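Local atomic coordinates of AlyGC (PDB entry 5GKD), a protein that cleaves alginate as a lyase of polysaccharide lyase family 6, probably by beta-elimination, in a two-subunit assembly that binds calcium. Residues D448-T460 with K475-A487. Residues are numbered along the deposited sequence; the frame is centred on the assembly and turned at random.
Sequences DNTLFDAIASAET and KILSLDKTLTIRA
Helix 450-457 caps the N-terminal end of the second parallel beta-helix of the chain, and I455 plugs into the coil below it. I455 CD1 lies 3.6 Å from L477 CG and also meets I485 CD1. I455 CG1 rests on L483 CD2 at 3.7 Å. L451 CD2 adds to this apolar layer against L477 CD2, and A458 CB packs on L483 CD1. Strands 477-479 and 482-487 belong to two different faces of the beta-helix, and I455 touches both. L464 and L466 of strand 462-466 continue the apolar floor under the helix. The helix axis runs 8.7 Å from that of strand 477-479, at only 16° to it.

At the helix's C-terminal end, K481 bends at chi3 (75°) and brings NZ to two backbone carbonyls. K481 NZ donates to I455 O at 2.8 Å and to A458 O at 3.0 Å, the latter from above the carbonyl plane. A methionine in its place would probably leave I455 O and A458 O without this donor, so that the turn after the helix loses its tie to K481. Next to it, T482 N gives a nearly straight bond to T460 OG1 (3.0 Å, 165°).

At the other end, K475 crosses one face of the F452 ring. K475 CE sits over the centre of the F452 ring, 3.8 Å from its centroid, in a CH-pi contact, and K475 NZ makes a cation-pi contact with the same ring. NZ also bonds weakly to N449 OD1, while N449 ND2 hydrogen-bonds to S474 OG.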
loop_
_atom_site.group_PDB
_atom_site.type_symbol
_atom_site.label_atom_id
_atom_site.label_comp_id
_atom_site.label_asym_id
_atom_site.label_seq_id
_atom_site.Cartn_x
_atom_site.Cartn_y
_atom_site.Cartn_z
ATOM N N ASP A 448 -22.501 -23.294 4.061
ATOM C CA ASP A 448 -21.773 -22.806 2.875
ATOM C C ASP A 448 -22.322 -21.397 2.593
ATOM O O ASP A 448 -23.505 -21.204 2.372
ATOM C CB ASP A 448 -21.743 -23.687 1.634
ATOM C CG ASP A 448 -20.816 -23.156 0.559
ATOM O OD1 ASP A 448 -19.863 -22.429 0.862
ATOM O OD2 ASP A 448 -21.045 -23.457 -0.612
ATOM N N ASN A 449 -21.442 -20.416 2.656
ATOM C CA ASN A 449 -21.831 -19.033 2.453
ATOM C C ASN A 449 -22.733 -18.521 3.508
ATOM O O ASN A 449 -23.257 -17.462 3.423
ATOM C CB ASN A 449 -22.542 -18.912 1.139
ATOM C CG ASN A 449 -21.601 -18.791 -0.006
ATOM O OD1 ASN A 449 -21.964 -18.282 -1.042
ATOM N ND2 ASN A 449 -20.391 -19.263 0.166
ATOM N N THR A 450 -22.915 -19.298 4.524
ATOM C CA THR A 450 -23.835 -18.880 5.571
ATOM C C THR A 450 -23.227 -17.806 6.466
ATOM O O THR A 450 -23.953 -16.984 7.037
ATOM C CB THR A 450 -24.236 -20.096 6.394
ATOM O OG1 THR A 450 -24.947 -19.671 7.555
ATOM C CG2 THR A 450 -22.999 -20.865 6.815
ATOM N N LEU A 451 -21.905 -17.803 6.601
ATOM C CA LEU A 451 -21.217 -16.783 7.377
ATOM C C LEU A 451 -21.094 -15.486 6.583
ATOM O O LEU A 451 -21.298 -14.397 7.125
ATOM C CB LEU A 451 -19.842 -17.316 7.780
ATOM C CG LEU A 451 -19.043 -16.671 8.898
ATOM C CD1 LEU A 451 -19.898 -16.576 10.128
ATOM C CD2 LEU A 451 -17.817 -17.516 9.170
ATOM N N PHE A 452 -20.779 -15.601 5.292
ATOM C CA PHE A 452 -20.781 -14.456 4.394
ATOM C C PHE A 452 -22.107 -13.716 4.441
ATOM O O PHE A 452 -22.141 -12.483 4.459
ATOM C CB PHE A 452 -20.476 -14.936 2.974
ATOM C CG PHE A 452 -20.415 -13.837 1.948
ATOM C CD1 PHE A 452 -21.565 -13.414 1.289
ATOM C CD2 PHE A 452 -19.200 -13.253 1.614
ATOM C CE1 PHE A 452 -21.511 -12.405 0.340
ATOM C CE2 PHE A 452 -19.134 -12.247 0.661
ATOM C CZ PHE A 452 -20.292 -11.823 0.019
ATOM N N ASP A 453 -23.217 -14.453 4.451
ATOM C CA ASP A 453 -24.518 -13.805 4.435
ATOM C C ASP A 453 -24.878 -13.246 5.801
ATOM O O ASP A 453 -25.470 -12.170 5.890
ATOM C CB ASP A 453 -25.591 -14.783 3.950
ATOM C CG ASP A 453 -25.403 -15.174 2.496
ATOM O OD1 ASP A 453 -24.928 -14.334 1.707
ATOM O OD2 ASP A 453 -25.725 -16.326 2.141
ATOM N N ALA A 454 -24.526 -13.945 6.879
ATOM C CA ALA A 454 -24.850 -13.425 8.206
ATOM C C ALA A 454 -24.071 -12.148 8.503
ATOM O O ALA A 454 -24.622 -11.193 9.064
ATOM C CB ALA A 454 -24.571 -14.481 9.270
ATOM N N ILE A 455 -22.788 -12.120 8.148
ATOM C CA ILE A 455 -21.990 -10.908 8.318
ATOM C C ILE A 455 -22.604 -9.751 7.527
ATOM O O ILE A 455 -22.765 -8.638 8.036
ATOM C CB ILE A 455 -20.531 -11.177 7.901
ATOM C CG1 ILE A 455 -19.813 -12.009 8.961
ATOM C CG2 ILE A 455 -19.789 -9.886 7.638
ATOM C CD1 ILE A 455 -18.522 -12.609 8.488
ATOM N N ALA A 456 -22.994 -10.012 6.282
ATOM C CA ALA A 456 -23.426 -8.935 5.404
ATOM C C ALA A 456 -24.721 -8.286 5.873
ATOM O O ALA A 456 -24.922 -7.092 5.646
ATOM C CB ALA A 456 -23.581 -9.453 3.972
ATOM N N SER A 457 -25.615 -9.032 6.516
ATOM C CA SER A 457 -26.894 -8.451 6.902
ATOM C C SER A 457 -26.974 -8.099 8.377
ATOM O O SER A 457 -27.961 -7.489 8.798
ATOM C CB SER A 457 -28.045 -9.381 6.523
ATOM O OG SER A 457 -27.947 -10.614 7.187
ATOM N N ALA A 458 -25.961 -8.448 9.167
ATOM C CA ALA A 458 -25.896 -7.988 10.543
ATOM C C ALA A 458 -25.717 -6.467 10.593
ATOM O O ALA A 458 -25.323 -5.831 9.614
ATOM C CB ALA A 458 -24.742 -8.672 11.278
ATOM N N GLU A 459 -26.014 -5.892 11.754
ATOM C CA GLU A 459 -25.851 -4.472 12.022
ATOM C C GLU A 459 -24.688 -4.276 12.980
ATOM O O GLU A 459 -24.252 -5.217 13.641
ATOM C CB GLU A 459 -27.127 -3.869 12.613
ATOM C CG GLU A 459 -28.269 -3.772 11.616
ATOM C CD GLU A 459 -29.615 -3.521 12.287
ATOM O OE1 GLU A 459 -30.467 -2.842 11.669
ATOM O OE2 GLU A 459 -29.820 -4.004 13.432
ATOM N N THR A 460 -24.176 -3.043 13.039
ATOM C CA THR A 460 -22.946 -2.791 13.781
ATOM C C THR A 460 -23.185 -3.014 15.266
ATOM O O THR A 460 -24.197 -2.581 15.819
ATOM C CB THR A 460 -22.411 -1.369 13.502
ATOM O OG1 THR A 460 -21.039 -1.292 13.917
ATOM C CG2 THR A 460 -23.215 -0.275 14.244
ATOM N N LYS A 475 -15.801 -17.231 -0.024
ATOM C CA LYS A 475 -15.717 -15.816 -0.351
ATOM C C LYS A 475 -15.165 -15.066 0.848
ATOM O O LYS A 475 -15.545 -15.345 1.989
ATOM C CB LYS A 475 -17.084 -15.258 -0.744
ATOM C CG LYS A 475 -17.584 -15.826 -2.059
ATOM C CD LYS A 475 -18.911 -15.223 -2.504
ATOM C CE LYS A 475 -20.064 -15.665 -1.601
ATOM N NZ LYS A 475 -21.404 -15.213 -2.112
ATOM N N ILE A 476 -14.261 -14.120 0.580
ATOM C CA ILE A 476 -13.645 -13.349 1.652
ATOM C C ILE A 476 -14.720 -12.699 2.512
ATOM O O ILE A 476 -15.710 -12.158 2.002
ATOM C CB ILE A 476 -12.678 -12.315 1.062
ATOM C CG1 ILE A 476 -11.452 -13.022 0.482
ATOM C CG2 ILE A 476 -12.242 -11.325 2.113
ATOM C CD1 ILE A 476 -10.476 -12.069 -0.163
ATOM N N LEU A 477 -14.549 -12.787 3.826
ATOM C CA LEU A 477 -15.451 -12.158 4.785
ATOM C C LEU A 477 -14.916 -10.762 5.066
ATOM O O LEU A 477 -14.004 -10.594 5.876
ATOM C CB LEU A 477 -15.525 -12.979 6.065
ATOM C CG LEU A 477 -16.335 -14.271 6.166
ATOM C CD1 LEU A 477 -16.862 -14.740 4.843
ATOM C CD2 LEU A 477 -15.508 -15.348 6.839
ATOM N N SER A 478 -15.451 -9.750 4.390
ATOM C CA SER A 478 -14.964 -8.389 4.571
ATOM C C SER A 478 -15.857 -7.682 5.578
ATOM O O SER A 478 -17.080 -7.618 5.407
ATOM C CB SER A 478 -14.885 -7.630 3.244
ATOM O OG SER A 478 -16.060 -7.787 2.490
ATOM N N LEU A 479 -15.240 -7.185 6.638
ATOM C CA LEU A 479 -15.927 -6.593 7.774
ATOM C C LEU A 479 -15.810 -5.075 7.696
ATOM O O LEU A 479 -14.698 -4.535 7.687
ATOM C CB LEU A 479 -15.317 -7.115 9.072
ATOM C CG LEU A 479 -16.052 -6.903 10.380
ATOM C CD1 LEU A 479 -17.486 -7.375 10.262
ATOM C CD2 LEU A 479 -15.337 -7.691 11.438
ATOM N N ASP A 480 -16.952 -4.394 7.630
ATOM C CA ASP A 480 -16.988 -2.939 7.611
ATOM C C ASP A 480 -17.901 -2.426 8.713
ATOM O O ASP A 480 -18.429 -1.323 8.624
ATOM C CB ASP A 480 -17.404 -2.392 6.237
ATOM C CG ASP A 480 -18.817 -2.806 5.820
ATOM O OD1 ASP A 480 -19.527 -3.460 6.603
ATOM O OD2 ASP A 480 -19.231 -2.463 4.697
ATOM N N LYS A 481 -18.074 -3.219 9.767
ATOM C CA LYS A 481 -18.851 -2.814 10.926
ATOM C C LYS A 481 -18.227 -3.451 12.162
ATOM O O LYS A 481 -17.260 -4.211 12.069
ATOM C CB LYS A 481 -20.316 -3.212 10.754
ATOM C CG LYS A 481 -20.553 -4.708 10.877
ATOM C CD LYS A 481 -21.832 -5.156 10.185
ATOM C CE LYS A 481 -21.653 -5.168 8.693
ATOM N NZ LYS A 481 -22.808 -5.790 7.984
ATOM N N THR A 482 -18.787 -3.153 13.327
ATOM C CA THR A 482 -18.325 -3.778 14.561
ATOM C C THR A 482 -19.107 -5.071 14.774
ATOM O O THR A 482 -20.343 -5.069 14.755
ATOM C CB THR A 482 -18.488 -2.826 15.750
ATOM O OG1 THR A 482 -17.644 -1.668 15.563
ATOM C CG2 THR A 482 -18.115 -3.515 17.049
ATOM N N LEU A 483 -18.392 -6.176 14.954
ATOM C CA LEU A 483 -19.049 -7.478 14.944
ATOM C C LEU A 483 -18.324 -8.444 15.864
ATOM O O LEU A 483 -17.097 -8.411 15.963
ATOM C CB LEU A 483 -19.087 -8.050 13.523
ATOM C CG LEU A 483 -20.259 -8.952 13.160
ATOM C CD1 LEU A 483 -21.530 -8.129 12.960
ATOM C CD2 LEU A 483 -19.931 -9.765 11.915
ATOM N N THR A 484 -19.091 -9.305 16.530
ATOM C CA THR A 484 -18.560 -10.424 17.301
ATOM C C THR A 484 -19.021 -11.724 16.658
ATOM O O THR A 484 -20.213 -11.901 16.393
ATOM C CB THR A 484 -19.016 -10.372 18.763
ATOM O OG1 THR A 484 -18.502 -9.191 19.390
ATOM C CG2 THR A 484 -18.506 -11.576 19.521
ATOM N N ILE A 485 -18.081 -12.623 16.395
ATOM C CA ILE A 485 -18.383 -13.961 15.907
ATOM C C ILE A 485 -18.123 -14.936 17.054
ATOM O O ILE A 485 -16.972 -15.139 17.462
ATOM C CB ILE A 485 -17.564 -14.303 14.659
ATOM C CG1 ILE A 485 -17.853 -13.270 13.561
ATOM C CG2 ILE A 485 -17.885 -15.704 14.188
ATOM C CD1 ILE A 485 -17.209 -13.557 12.253
ATOM N N ARG A 486 -19.191 -15.522 17.595
ATOM C CA ARG A 486 -19.126 -16.337 18.804
ATOM C C ARG A 486 -19.671 -17.731 18.533
ATOM O O ARG A 486 -20.756 -17.874 17.964
ATOM C CB ARG A 486 -19.921 -15.686 19.940
ATOM C CG ARG A 486 -19.992 -16.511 21.220
ATOM C CD ARG A 486 -20.819 -15.807 22.267
ATOM N NE ARG A 486 -20.233 -14.513 22.596
ATOM C CZ ARG A 486 -20.896 -13.501 23.152
ATOM N NH1 ARG A 486 -22.187 -13.627 23.448
ATOM N NH2 ARG A 486 -20.267 -12.357 23.407
ATOM N N ALA A 487 -18.931 -18.753 18.944
ATOM C CA ALA A 487 -19.444 -20.117 18.870
ATOM C C ALA A 487 -20.453 -20.345 19.986
ATOM O O ALA A 487 -20.216 -19.967 21.137
ATOM C CB ALA A 487 -18.311 -21.136 18.979
#